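Local structure of F1 capsule-anchoring protein (Yersinia pestis, 3FCG) at residues V18-A23 with P47-N52; T25-E30 with V64-S69; V31-Y36 with G60-I65. The protein serves as the outer-membrane usher for the Caf1 capsule fibre, its middle domain, itself Caf1 subunit-like, being crucial for fibre secretion. One frame throughout, in Å; residues are numbered along the deposited sequence.

Contact 1 of 3, residues V18-A23 with P47-N52; sequences VVRGIA and PFELAN
Pro47 stands opposite Ile22 in an antiparallel non-hydrogen-bonded pair, their CA atoms 4.3 Å apart, and both side chains lie on the same face as Arg20 and Glu49. Phe48, next along, buries more surface against the other strand than any other residue here. Its CG sits between the backbone N and the carbonyl carbon (chi1 63°), and the ring reaches back over Gly21. There the Gly21 CA lies 4.0 Å from the Phe48 ring centroid and 22° off its normal, a CH-pi contact over the face; with no side chain on Gly21, the ring rests directly on the backbone. Ala23 N approaches the ring near its plane. Phe48 and Gly21 are also bonded through their backbones, Phe48 N to Gly21 O (2.9 Å) and Gly21 N to Phe48 O. These bonds join 10-23 and 46-50 as an antiparallel pair, two strands within this chain. Val18 to Arg20 also pair antiparallel with a strand of the second subunit, continuing the sheet across the interface, consistent with the strand swapping of this beta-barrel domain. Glu49 then crosses Arg20 at a slant, with Glu49 CG 3.7 Å from Arg20 CG. Glu49 OE1 lies 4.3 Å from Arg20 NE and well out of the guanidinium plane, so no N-H points at it and any attraction is probably one of charge, beside the aliphatic contact; OE1 instead takes a hydrogen bond from Asn14 of the second subunit. Leu50 CB lies 3.7 Å from Val19 CG1. Leu50 N is bonded to Val19 O, with a weak return bond from Val19 N to Leu50 O (3.4 Å). At Ala51 the strand has ended, and Val18 CG1 packs on Ala51 CA.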
ATOM      1  N   VAL A  18      -4.758  -2.958   6.315  1.00 48.44           N
ATOM      2  CA  VAL A  18      -5.311  -3.988   5.434  1.00 48.56           C
ATOM      3  C   VAL A  18      -6.213  -4.946   6.210  1.00 48.75           C
ATOM      4  O   VAL A  18      -6.153  -5.016   7.440  1.00 48.78           O
ATOM      5  CB  VAL A  18      -4.207  -4.815   4.713  1.00 48.50           C
ATOM      6  CG1 VAL A  18      -3.523  -3.994   3.630  1.00 48.59           C
ATOM      7  CG2 VAL A  18      -3.190  -5.373   5.709  1.00 48.39           C
ATOM      8  N   VAL A  19      -7.051  -5.674   5.479  1.00 48.95           N
ATOM      9  CA  VAL A  19      -7.825  -6.769   6.052  1.00 49.16           C
ATOM     10  C   VAL A  19      -7.475  -8.072   5.326  1.00 49.34           C
ATOM     11  O   VAL A  19      -7.587  -8.164   4.100  1.00 49.32           O
ATOM     12  CB  VAL A  19      -9.361  -6.475   6.077  1.00 49.10           C
ATOM     13  CG1 VAL A  19      -9.802  -5.719   4.834  1.00 49.20           C
ATOM     14  CG2 VAL A  19     -10.173  -7.758   6.257  1.00 49.12           C
ATOM     15  N   ARG A  20      -7.025  -9.058   6.099  1.00 49.58           N
ATOM     16  CA  ARG A  20      -6.594 -10.345   5.558  1.00 49.85           C
ATOM     17  C   ARG A  20      -7.578 -11.459   5.898  1.00 49.95           C
ATOM     18  O   ARG A  20      -8.192 -11.447   6.964  1.00 50.06           O
ATOM     19  CB  ARG A  20      -5.210 -10.710   6.095  1.00 49.89           C
ATOM     20  CG  ARG A  20      -4.071  -9.886   5.520  1.00 50.48           C
ATOM     21  CD  ARG A  20      -2.740 -10.278   6.144  1.00 51.72           C
ATOM     22  NE  ARG A  20      -2.367 -11.658   5.834  1.00 52.67           N
ATOM     23  CZ  ARG A  20      -1.484 -12.377   6.525  1.00 53.28           C
ATOM     24  NH1 ARG A  20      -0.872 -11.859   7.584  1.00 53.66           N
ATOM     25  NH2 ARG A  20      -1.218 -13.626   6.161  1.00 53.47           N
ATOM     26  N   GLY A  21      -7.712 -12.420   4.989  1.00 50.08           N
ATOM     27  CA  GLY A  21      -8.583 -13.577   5.199  1.00 50.29           C
ATOM     28  C   GLY A  21      -8.358 -14.682   4.182  1.00 50.46           C
ATOM     29  O   GLY A  21      -7.404 -14.635   3.401  1.00 50.43           O
ATOM     30  N   ILE A  22      -9.240 -15.681   4.201  1.00 50.57           N
ATOM     31  CA  ILE A  22      -9.178 -16.805   3.267  1.00 50.75           C
ATOM     32  C   ILE A  22     -10.512 -16.963   2.535  1.00 50.87           C
ATOM     33  O   ILE A  22     -11.577 -16.983   3.159  1.00 50.83           O
ATOM     34  CB  ILE A  22      -8.791 -18.139   3.982  1.00 50.77           C
ATOM     35  CG1 ILE A  22      -7.383 -18.048   4.584  1.00 50.82           C
ATOM     36  CG2 ILE A  22      -8.874 -19.331   3.018  1.00 50.80           C
ATOM     37  CD1 ILE A  22      -7.048 -19.160   5.572  1.00 50.92           C
ATOM     38  N   ALA A  23     -10.441 -17.061   1.209  1.00 51.06           N
ATOM     39  CA  ALA A  23     -11.611 -17.338   0.378  1.00 51.30           C
ATOM     40  C   ALA A  23     -11.642 -18.816  -0.008  1.00 51.44           C
ATOM     41  O   ALA A  23     -10.612 -19.385  -0.388  1.00 51.43           O
ATOM     42  CB  ALA A  23     -11.598 -16.458  -0.867  1.00 51.25           C
ATOM     43  N   PRO A  47      -5.802 -17.303   0.369  1.00 52.45           N
ATOM     44  CA  PRO A  47      -5.502 -16.061   1.091  1.00 52.36           C
ATOM     45  C   PRO A  47      -5.712 -14.799   0.254  1.00 52.27           C
ATOM     46  O   PRO A  47      -5.456 -14.806  -0.951  1.00 52.35           O
ATOM     47  CB  PRO A  47      -4.014 -16.211   1.443  1.00 52.35           C
ATOM     48  CG  PRO A  47      -3.736 -17.671   1.347  1.00 52.33           C
ATOM     49  CD  PRO A  47      -4.604 -18.148   0.232  1.00 52.45           C
ATOM     50  N   PHE A  48      -6.184 -13.734   0.897  1.00 52.17           N
ATOM     51  CA  PHE A  48      -6.326 -12.430   0.249  1.00 52.05           C
ATOM     52  C   PHE A  48      -5.929 -11.281   1.174  1.00 52.10           C
ATOM     53  O   PHE A  48      -6.002 -11.405   2.397  1.00 52.12           O
ATOM     54  CB  PHE A  48      -7.749 -12.224  -0.307  1.00 51.95           C
ATOM     55  CG  PHE A  48      -8.837 -12.216   0.742  1.00 51.48           C
ATOM     56  CD1 PHE A  48      -9.621 -13.341   0.953  1.00 50.98           C
ATOM     57  CD2 PHE A  48      -9.098 -11.072   1.496  1.00 51.25           C
ATOM     58  CE1 PHE A  48     -10.637 -13.336   1.908  1.00 50.75           C
ATOM     59  CE2 PHE A  48     -10.109 -11.057   2.455  1.00 50.71           C
ATOM     60  CZ  PHE A  48     -10.880 -12.192   2.660  1.00 50.59           C
ATOM     61  N   GLU A  49      -5.510 -10.169   0.579  1.00 52.13           N
ATOM     62  CA  GLU A  49      -5.166  -8.966   1.329  1.00 52.21           C
ATOM     63  C   GLU A  49      -5.772  -7.736   0.657  1.00 52.38           C
ATOM     64  O   GLU A  49      -5.485  -7.442  -0.508  1.00 52.38           O
ATOM     65  CB  GLU A  49      -3.649  -8.825   1.459  1.00 52.16           C
ATOM     66  CG  GLU A  49      -3.204  -7.846   2.534  1.00 51.87           C
ATOM     67  CD  GLU A  49      -1.698  -7.740   2.634  1.00 51.59           C
ATOM     68  OE1 GLU A  49      -1.136  -8.218   3.642  1.00 51.44           O
ATOM     69  OE2 GLU A  49      -1.077  -7.187   1.702  1.00 51.59           O
ATOM     70  N   LEU A  50      -6.611  -7.025   1.404  1.00 52.59           N
ATOM     71  CA  LEU A  50      -7.353  -5.889   0.871  1.00 52.79           C
ATOM     72  C   LEU A  50      -6.772  -4.551   1.314  1.00 53.05           C
ATOM     73  O   LEU A  50      -6.919  -4.150   2.470  1.00 53.05           O
ATOM     74  CB  LEU A  50      -8.829  -5.992   1.268  1.00 52.70           C
ATOM     75  CG  LEU A  50      -9.836  -6.721   0.371  1.00 52.49           C
ATOM     76  CD1 LEU A  50      -9.282  -7.980  -0.292  1.00 52.22           C
ATOM     77  CD2 LEU A  50     -11.085  -7.040   1.170  1.00 52.16           C
ATOM     78  N   ALA A  51      -6.103  -3.874   0.385  1.00 53.46           N
ATOM     79  CA  ALA A  51      -5.587  -2.527   0.607  1.00 53.89           C
ATOM     80  C   ALA A  51      -6.636  -1.497   0.192  1.00 54.23           C
ATOM     81  O   ALA A  51      -7.675  -1.860  -0.367  1.00 54.23           O
ATOM     82  CB  ALA A  51      -4.290  -2.323  -0.161  1.00 53.85           C
ATOM     83  N   ASN A  52      -6.355  -0.220   0.461  1.00 54.72           N
ATOM     84  CA  ASN A  52      -7.304   0.884   0.241  1.00 55.23           C
ATOM     85  C   ASN A  52      -8.614   0.710   1.022  1.00 55.42           C
ATOM     86  O   ASN A  52      -9.509  -0.039   0.617  1.00 55.47           O
ATOM     87  CB  ASN A  52      -7.570   1.122  -1.258  1.00 55.36           C
ATOM     88  CG  ASN A  52      -8.515   2.291  -1.510  1.00 55.67           C
ATOM     89  OD1 ASN A  52      -8.306   3.400  -1.009  1.00 55.85           O
ATOM     90  ND2 ASN A  52      -9.561   2.047  -2.294  1.00 55.91           N
TER

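Contact 2 of 3, residues T25-E30 with V64-S69; sequences TQARVE and VIIHES
Val29 and Val64 meet branch to branch, CG1 of Val29 lying 3.8 Å from CG1 of Val64, and Ala27 CB, directed toward the other strand, packs against Ile66 CG2, also at 3.8 Å. The backbones beneath are antiparallel: Arg28 with His67 and Glu30 with Ile65 form hydrogen-bonded pairs, each bonded in both directions, and Val29 with Ile66 is the non-hydrogen-bonded pair between them. On the face that carries Arg28, Glu30 and His67, the Arg28 guanidinium lies flat on the His67 ring, centres 3.7 Å apart and planes at 16°, with Arg28 NH2 over the middle of the imidazole. Ile65 CG2 lies over the opposite face, toward the rim. His67 NE2 donates to Glu30 OE1 (3.0 Å), which lies near the ring plane, while NE2 meets the carboxylate from its anti side; this bond and the stack together would restrict the ring's rotation. Arg28 NH1 makes a long salt bridge with Glu30 OE1 (3.9 Å) and a hydrogen bond with Asn40, so stack, carboxylate and Asn40 together hold the guanidinium. Farther out, Glu68 bends at chi2 (-78°), which swings CD to the Thr25 side, and its OE2 accepts a bond from Thr25 OG1 at 2.7 Å. That hydroxyl in turn accepts Ser69 N in a nearly straight bond (2.8 Å, 177° at the hydrogen), while Ser69 OG donates to Gln26 O. Arg24 N bonds to the other Glu68 oxygen. The two strands are the inner pair of a four-stranded antiparallel sheet, flanked by strand 37-43 beside 27-32 and strand 73-80 beside 60-67, and Phe48 of strand 46-50 packs on Val29 and Ile66.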
ATOM      1  N   THR A  25     -13.849 -20.643  -2.511  1.00 52.19           N
ATOM      2  CA  THR A  25     -13.762 -20.584  -3.968  1.00 52.21           C
ATOM      3  C   THR A  25     -13.120 -19.258  -4.380  1.00 52.17           C
ATOM      4  O   THR A  25     -12.636 -18.508  -3.531  1.00 52.24           O
ATOM      5  CB  THR A  25     -15.159 -20.702  -4.624  1.00 52.30           C
ATOM      6  OG1 THR A  25     -16.020 -19.668  -4.126  1.00 52.20           O
ATOM      7  CG2 THR A  25     -15.784 -22.068  -4.344  1.00 52.42           C
ATOM      8  N   GLN A  26     -13.100 -18.973  -5.679  1.00 52.15           N
ATOM      9  CA  GLN A  26     -12.760 -17.634  -6.140  1.00 52.14           C
ATOM     10  C   GLN A  26     -13.983 -16.749  -5.915  1.00 52.03           C
ATOM     11  O   GLN A  26     -15.071 -17.035  -6.424  1.00 52.09           O
ATOM     12  CB  GLN A  26     -12.286 -17.628  -7.601  1.00 52.17           C
ATOM     13  CG  GLN A  26     -13.243 -18.233  -8.627  1.00 52.44           C
ATOM     14  CD  GLN A  26     -12.613 -18.382 -10.007  1.00 52.92           C
ATOM     15  OE1 GLN A  26     -11.467 -17.986 -10.231  1.00 52.95           O
ATOM     16  NE2 GLN A  26     -13.365 -18.962 -10.938  1.00 53.11           N
ATOM     17  N   ALA A  27     -13.805 -15.689  -5.129  1.00 51.82           N
ATOM     18  CA  ALA A  27     -14.938 -14.968  -4.561  1.00 51.60           C
ATOM     19  C   ALA A  27     -14.880 -13.447  -4.704  1.00 51.47           C
ATOM     20  O   ALA A  27     -13.894 -12.889  -5.191  1.00 51.47           O
ATOM     21  CB  ALA A  27     -15.101 -15.356  -3.093  1.00 51.62           C
ATOM     22  N   ARG A  28     -15.965 -12.799  -4.284  1.00 51.28           N
ATOM     23  CA  ARG A  28     -16.048 -11.348  -4.184  1.00 51.07           C
ATOM     24  C   ARG A  28     -16.064 -10.960  -2.712  1.00 51.04           C
ATOM     25  O   ARG A  28     -16.977 -11.343  -1.975  1.00 51.12           O
ATOM     26  CB  ARG A  28     -17.315 -10.837  -4.874  1.00 51.00           C
ATOM     27  CG  ARG A  28     -17.615  -9.363  -4.627  1.00 50.75           C
ATOM     28  CD  ARG A  28     -18.779  -8.885  -5.472  1.00 50.30           C
ATOM     29  NE  ARG A  28     -20.081  -9.288  -4.945  1.00 49.91           N
ATOM     30  CZ  ARG A  28     -20.872  -8.513  -4.207  1.00 49.67           C
ATOM     31  NH1 ARG A  28     -20.505  -7.278  -3.888  1.00 49.66           N
ATOM     32  NH2 ARG A  28     -22.039  -8.975  -3.784  1.00 49.64           N
ATOM     33  N   VAL A  29     -15.057 -10.202  -2.288  1.00 50.91           N
ATOM     34  CA  VAL A  29     -14.977  -9.754  -0.899  1.00 50.78           C
ATOM     35  C   VAL A  29     -15.469  -8.316  -0.761  1.00 50.67           C
ATOM     36  O   VAL A  29     -14.866  -7.382  -1.292  1.00 50.61           O
ATOM     37  CB  VAL A  29     -13.553  -9.896  -0.311  1.00 50.79           C
ATOM     38  CG1 VAL A  29     -13.579  -9.656   1.190  1.00 50.76           C
ATOM     39  CG2 VAL A  29     -12.987 -11.277  -0.600  1.00 50.88           C
ATOM     40  N   GLU A  30     -16.575  -8.159  -0.041  1.00 50.66           N
ATOM     41  CA  GLU A  30     -17.191  -6.859   0.184  1.00 50.69           C
ATOM     42  C   GLU A  30     -16.908  -6.380   1.606  1.00 50.78           C
ATOM     43  O   GLU A  30     -16.992  -7.159   2.559  1.00 50.77           O
ATOM     44  CB  GLU A  30     -18.699  -6.952  -0.055  1.00 50.63           C
ATOM     45  CG  GLU A  30     -19.441  -5.624   0.003  1.00 50.68           C
ATOM     46  CD  GLU A  30     -20.937  -5.776  -0.198  1.00 50.80           C
ATOM     47  OE1 GLU A  30     -21.442  -6.917  -0.124  1.00 50.95           O
ATOM     48  OE2 GLU A  30     -21.614  -4.753  -0.432  1.00 51.15           O
ATOM     49  N   VAL A  64     -17.480  -7.770   6.839  1.00 47.87           N
ATOM     50  CA  VAL A  64     -16.839  -8.399   5.686  1.00 47.73           C
ATOM     51  C   VAL A  64     -17.641  -9.608   5.213  1.00 47.71           C
ATOM     52  O   VAL A  64     -17.778 -10.598   5.936  1.00 47.68           O
ATOM     53  CB  VAL A  64     -15.368  -8.800   5.990  1.00 47.67           C
ATOM     54  CG1 VAL A  64     -14.740  -9.503   4.797  1.00 47.58           C
ATOM     55  CG2 VAL A  64     -14.545  -7.576   6.363  1.00 47.59           C
ATOM     56  N   ILE A  65     -18.180  -9.510   4.000  1.00 47.71           N
ATOM     57  CA  ILE A  65     -18.913 -10.615   3.384  1.00 47.69           C
ATOM     58  C   ILE A  65     -18.071 -11.222   2.276  1.00 47.79           C
ATOM     59  O   ILE A  65     -17.620 -10.515   1.372  1.00 47.81           O
ATOM     60  CB  ILE A  65     -20.269 -10.171   2.781  1.00 47.61           C
ATOM     61  CG1 ILE A  65     -21.012  -9.222   3.726  1.00 47.41           C
ATOM     62  CG2 ILE A  65     -21.127 -11.393   2.436  1.00 47.43           C
ATOM     63  CD1 ILE A  65     -22.093  -8.408   3.046  1.00 47.27           C
ATOM     64  N   ILE A  66     -17.856 -12.531   2.355  1.00 47.95           N
ATOM     65  CA  ILE A  66     -17.173 -13.254   1.290  1.00 48.14           C
ATOM     66  C   ILE A  66     -18.205 -14.001   0.446  1.00 48.31           C
ATOM     67  O   ILE A  66     -18.653 -15.088   0.812  1.00 48.28           O
ATOM     68  CB  ILE A  66     -16.080 -14.208   1.836  1.00 48.10           C
ATOM     69  CG1 ILE A  66     -15.126 -13.452   2.770  1.00 48.12           C
ATOM     70  CG2 ILE A  66     -15.302 -14.841   0.683  1.00 48.14           C
ATOM     71  CD1 ILE A  66     -14.185 -14.338   3.572  1.00 48.19           C
ATOM     72  N   HIS A  67     -18.592 -13.388  -0.673  1.00 48.66           N
ATOM     73  CA  HIS A  67     -19.533 -13.988  -1.623  1.00 48.95           C
ATOM     74  C   HIS A  67     -18.818 -15.047  -2.453  1.00 49.36           C
ATOM     75  O   HIS A  67     -18.073 -14.716  -3.377  1.00 49.49           O
ATOM     76  CB  HIS A  67     -20.118 -12.929  -2.564  1.00 48.77           C
ATOM     77  CG  HIS A  67     -20.687 -11.736  -1.864  1.00 48.33           C
ATOM     78  ND1 HIS A  67     -22.021 -11.632  -1.538  1.00 47.98           N
ATOM     79  CD2 HIS A  67     -20.104 -10.590  -1.440  1.00 47.95           C
ATOM     80  CE1 HIS A  67     -22.235 -10.475  -0.937  1.00 47.85           C
ATOM     81  NE2 HIS A  67     -21.089  -9.823  -0.867  1.00 47.91           N
ATOM     82  N   GLU A  68     -19.046 -16.315  -2.121  1.00 49.77           N
ATOM     83  CA  GLU A  68     -18.393 -17.424  -2.817  1.00 50.18           C
ATOM     84  C   GLU A  68     -19.124 -17.775  -4.119  1.00 50.47           C
ATOM     85  O   GLU A  68     -20.262 -17.343  -4.338  1.00 50.46           O
ATOM     86  CB  GLU A  68     -18.284 -18.649  -1.900  1.00 50.25           C
ATOM     87  CG  GLU A  68     -17.572 -18.399  -0.562  1.00 50.40           C
ATOM     88  CD  GLU A  68     -16.049 -18.356  -0.668  1.00 50.71           C
ATOM     89  OE1 GLU A  68     -15.390 -18.196   0.382  1.00 50.75           O
ATOM     90  OE2 GLU A  68     -15.502 -18.486  -1.784  1.00 51.00           O
ATOM     91  N   SER A  69     -18.461 -18.561  -4.969  1.00 50.81           N
ATOM     92  CA  SER A  69     -18.960 -18.914  -6.306  1.00 51.10           C
ATOM     93  C   SER A  69     -20.305 -19.642  -6.307  1.00 51.33           C
ATOM     94  O   SER A  69     -21.108 -19.469  -7.225  1.00 51.35           O
ATOM     95  CB  SER A  69     -17.927 -19.764  -7.051  1.00 51.06           C
ATOM     96  OG  SER A  69     -16.700 -19.074  -7.194  1.00 51.25           O
TER

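Contact 3 of 3, residues V31-Y36 with G60-I65; sequences VLRDGY and GELKVI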
ATOM      1  N   VAL A  31     -16.568  -5.099   1.738  1.00 50.91           N
ATOM      2  CA  VAL A  31     -16.325  -4.492   3.045  1.00 51.10           C
ATOM      3  C   VAL A  31     -17.346  -3.386   3.306  1.00 51.34           C
ATOM      4  O   VAL A  31     -17.417  -2.402   2.569  1.00 51.38           O
ATOM      5  CB  VAL A  31     -14.873  -3.958   3.183  1.00 51.06           C
ATOM      6  CG1 VAL A  31     -14.675  -3.249   4.513  1.00 50.92           C
ATOM      7  CG2 VAL A  31     -13.863  -5.093   3.046  1.00 50.94           C
ATOM      8  N   LEU A  32     -18.143  -3.574   4.355  1.00 51.69           N
ATOM      9  CA  LEU A  32     -19.167  -2.614   4.754  1.00 52.08           C
ATOM     10  C   LEU A  32     -18.744  -1.874   6.015  1.00 52.45           C
ATOM     11  O   LEU A  32     -18.053  -2.434   6.868  1.00 52.45           O
ATOM     12  CB  LEU A  32     -20.495  -3.326   5.017  1.00 52.03           C
ATOM     13  CG  LEU A  32     -21.221  -4.042   3.881  1.00 51.84           C
ATOM     14  CD1 LEU A  32     -22.138  -5.088   4.465  1.00 51.91           C
ATOM     15  CD2 LEU A  32     -22.008  -3.064   3.029  1.00 51.92           C
ATOM     16  N   ARG A  33     -19.168  -0.619   6.134  1.00 52.95           N
ATOM     17  CA  ARG A  33     -18.879   0.172   7.326  1.00 53.50           C
ATOM     18  C   ARG A  33     -20.130   0.282   8.203  1.00 53.69           C
ATOM     19  O   ARG A  33     -20.370  -0.579   9.056  1.00 53.75           O
ATOM     20  CB  ARG A  33     -18.341   1.552   6.944  1.00 53.59           C
ATOM     21  CG  ARG A  33     -17.428   2.171   7.986  1.00 54.09           C
ATOM     22  CD  ARG A  33     -17.060   3.585   7.586  1.00 55.29           C
ATOM     23  NE  ARG A  33     -15.835   4.041   8.237  1.00 56.08           N
ATOM     24  CZ  ARG A  33     -15.149   5.122   7.874  1.00 56.63           C
ATOM     25  NH1 ARG A  33     -15.557   5.869   6.852  1.00 56.59           N
ATOM     26  NH2 ARG A  33     -14.040   5.452   8.527  1.00 57.03           N
ATOM     27  N   ASP A  34     -20.916   1.334   7.987  1.00 53.86           N
ATOM     28  CA  ASP A  34     -22.205   1.489   8.650  1.00 54.09           C
ATOM     29  C   ASP A  34     -23.308   1.280   7.618  1.00 54.09           C
ATOM     30  O   ASP A  34     -24.069   2.201   7.302  1.00 54.19           O
ATOM     31  CB  ASP A  34     -22.314   2.870   9.310  1.00 54.21           C
ATOM     32  CG  ASP A  34     -21.355   3.036  10.479  1.00 54.82           C
ATOM     33  OD1 ASP A  34     -21.508   2.311  11.490  1.00 55.22           O
ATOM     34  OD2 ASP A  34     -20.450   3.897  10.389  1.00 55.25           O
ATOM     35  N   GLY A  35     -23.373   0.060   7.087  1.00 54.01           N
ATOM     36  CA  GLY A  35     -24.295  -0.282   6.005  1.00 53.83           C
ATOM     37  C   GLY A  35     -23.742   0.062   4.632  1.00 53.76           C
ATOM     38  O   GLY A  35     -24.184  -0.486   3.621  1.00 53.76           O
ATOM     39  N   TYR A  36     -22.767   0.968   4.603  1.00 53.70           N
ATOM     40  CA  TYR A  36     -22.191   1.469   3.362  1.00 53.60           C
ATOM     41  C   TYR A  36     -21.036   0.614   2.879  1.00 53.44           C
ATOM     42  O   TYR A  36     -20.071   0.386   3.612  1.00 53.49           O
ATOM     43  CB  TYR A  36     -21.735   2.922   3.530  1.00 53.70           C
ATOM     44  CG  TYR A  36     -22.873   3.908   3.488  1.00 54.06           C
ATOM     45  CD1 TYR A  36     -23.196   4.574   2.307  1.00 54.51           C
ATOM     46  CD2 TYR A  36     -23.640   4.166   4.625  1.00 54.33           C
ATOM     47  CE1 TYR A  36     -24.249   5.479   2.260  1.00 54.93           C
ATOM     48  CE2 TYR A  36     -24.696   5.067   4.589  1.00 54.76           C
ATOM     49  CZ  TYR A  36     -24.995   5.719   3.404  1.00 55.10           C
ATOM     50  OH  TYR A  36     -26.040   6.611   3.365  1.00 55.66           O
ATOM     51  N   GLY A  60     -13.707   1.468  15.316  1.00 50.32           N
ATOM     52  CA  GLY A  60     -15.076   0.977  15.204  1.00 50.21           C
ATOM     53  C   GLY A  60     -15.150  -0.441  14.679  1.00 50.14           C
ATOM     54  O   GLY A  60     -14.370  -1.304  15.088  1.00 50.20           O
ATOM     55  N   GLU A  61     -16.091  -0.676  13.765  1.00 50.01           N
ATOM     56  CA  GLU A  61     -16.332  -2.010  13.216  1.00 49.85           C
ATOM     57  C   GLU A  61     -16.593  -2.012  11.714  1.00 49.57           C
ATOM     58  O   GLU A  61     -17.273  -1.130  11.183  1.00 49.56           O
ATOM     59  CB  GLU A  61     -17.510  -2.675  13.928  1.00 49.92           C
ATOM     60  CG  GLU A  61     -17.163  -3.285  15.275  1.00 50.52           C
ATOM     61  CD  GLU A  61     -18.388  -3.736  16.043  1.00 51.23           C
ATOM     62  OE1 GLU A  61     -19.486  -3.797  15.443  1.00 51.46           O
ATOM     63  OE2 GLU A  61     -18.248  -4.030  17.251  1.00 51.47           O
ATOM     64  N   LEU A  62     -16.048  -3.022  11.041  1.00 49.21           N
ATOM     65  CA  LEU A  62     -16.352  -3.285   9.641  1.00 48.83           C
ATOM     66  C   LEU A  62     -17.173  -4.567   9.527  1.00 48.63           C
ATOM     67  O   LEU A  62     -17.198  -5.384  10.452  1.00 48.60           O
ATOM     68  CB  LEU A  62     -15.065  -3.416   8.817  1.00 48.78           C
ATOM     69  CG  LEU A  62     -14.101  -2.230   8.699  1.00 48.60           C
ATOM     70  CD1 LEU A  62     -12.789  -2.693   8.086  1.00 48.25           C
ATOM     71  CD2 LEU A  62     -14.695  -1.081   7.890  1.00 48.46           C
ATOM     72  N   LYS A  63     -17.853  -4.728   8.395  1.00 48.40           N
ATOM     73  CA  LYS A  63     -18.543  -5.972   8.072  1.00 48.20           C
ATOM     74  C   LYS A  63     -17.959  -6.533   6.781  1.00 48.01           C
ATOM     75  O   LYS A  63     -17.929  -5.850   5.757  1.00 47.95           O
ATOM     76  CB  LYS A  63     -20.052  -5.749   7.930  1.00 48.23           C
ATOM     77  CG  LYS A  63     -20.734  -5.143   9.155  1.00 48.35           C
ATOM     78  CD  LYS A  63     -20.987  -6.183  10.234  1.00 48.74           C
ATOM     79  CE  LYS A  63     -21.792  -5.600  11.384  1.00 48.89           C
ATOM     80  NZ  LYS A  63     -22.145  -6.644  12.386  1.00 49.11           N
ATOM     81  N   VAL A  64     -17.480  -7.770   6.839  1.00 47.87           N
ATOM     82  CA  VAL A  64     -16.839  -8.399   5.686  1.00 47.73           C
ATOM     83  C   VAL A  64     -17.641  -9.608   5.213  1.00 47.71           C
ATOM     84  O   VAL A  64     -17.778 -10.598   5.936  1.00 47.68           O
ATOM     85  CB  VAL A  64     -15.368  -8.800   5.990  1.00 47.67           C
ATOM     86  CG1 VAL A  64     -14.740  -9.503   4.797  1.00 47.58           C
ATOM     87  CG2 VAL A  64     -14.545  -7.576   6.363  1.00 47.59           C
ATOM     88  N   ILE A  65     -18.180  -9.510   4.000  1.00 47.71           N
ATOM     89  CA  ILE A  65     -18.913 -10.615   3.384  1.00 47.69           C
ATOM     90  C   ILE A  65     -18.071 -11.222   2.276  1.00 47.79           C
ATOM     91  O   ILE A  65     -17.620 -10.515   1.372  1.00 47.81           O
ATOM     92  CB  ILE A  65     -20.269 -10.171   2.781  1.00 47.61           C
ATOM     93  CG1 ILE A  65     -21.012  -9.222   3.726  1.00 47.41           C
ATOM     94  CG2 ILE A  65     -21.127 -11.393   2.436  1.00 47.43           C
ATOM     95  CD1 ILE A  65     -22.093  -8.408   3.046  1.00 47.27           C
TER
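Leu32 and Ile65 are brought together by their torsions. Leu32 CG is anti to the carbonyl carbon (chi1 -64°), its CD1 roughly anti to CA (chi2 157°), and Ile65 likewise extends its CD1 (chi2 161°), so that the two CD1 methyls of Leu32 and Ile65 meet at 3.6 Å. Nearer the backbone, CB of Leu32 lies 3.8 Å from CB of Lys63. These two residues form a hydrogen-bonded antiparallel pair: Leu32 N donates to Lys63 O at 2.7 Å, in the carbonyl plane, and Lys63 N returns a bond to Leu32 O. The other face is apolar, with Val31 dividing its branches: CG1 reaches Leu62 CD2 at 4.0 Å, and CG2 lies beside Val64 CG2 at 4.2 Å. Leu62 CD2 also touches Arg33 CG, where the ladder ends; Arg33 N then bonds to Tyr36 O (2.9 Å), evidence of a turn that leads the chain into strand 37-43. Lys63 bends away at chi2 and its NZ is hydrogen-bonded to Thr77 of strand 73-80. Strand 37-43 flanks this ladder along Val31, strand 73-80 flanks it along Leu62 and Val64, and Tyr11 of the second subunit packs on Leu62.

Overall arrangement
From the N terminus, strand 10-23 comes first, and contact 1 closes the loop from it to strand 46-50. Before that loop closes, the chain has entered strand 27-32, which pairs first with strand 37-43 and then, later in the chain, with strand 60-67; contacts 2 and 3 therefore both cross contact 1. Contact 3 closes the loop from 31-36 to 60-65 and contact 2 the wider one from 25-30 to 64-69, both containing strands 37-43 and 46-50. They are consecutive lengths of one ladder, sharing Val64 and Ile65. The strand pair of contact 1 packs on the four-stranded sheet: Leu50 CD2 touches Val29 CG1 at 3.6 Å and Val31 CG2 at 3.9 Å.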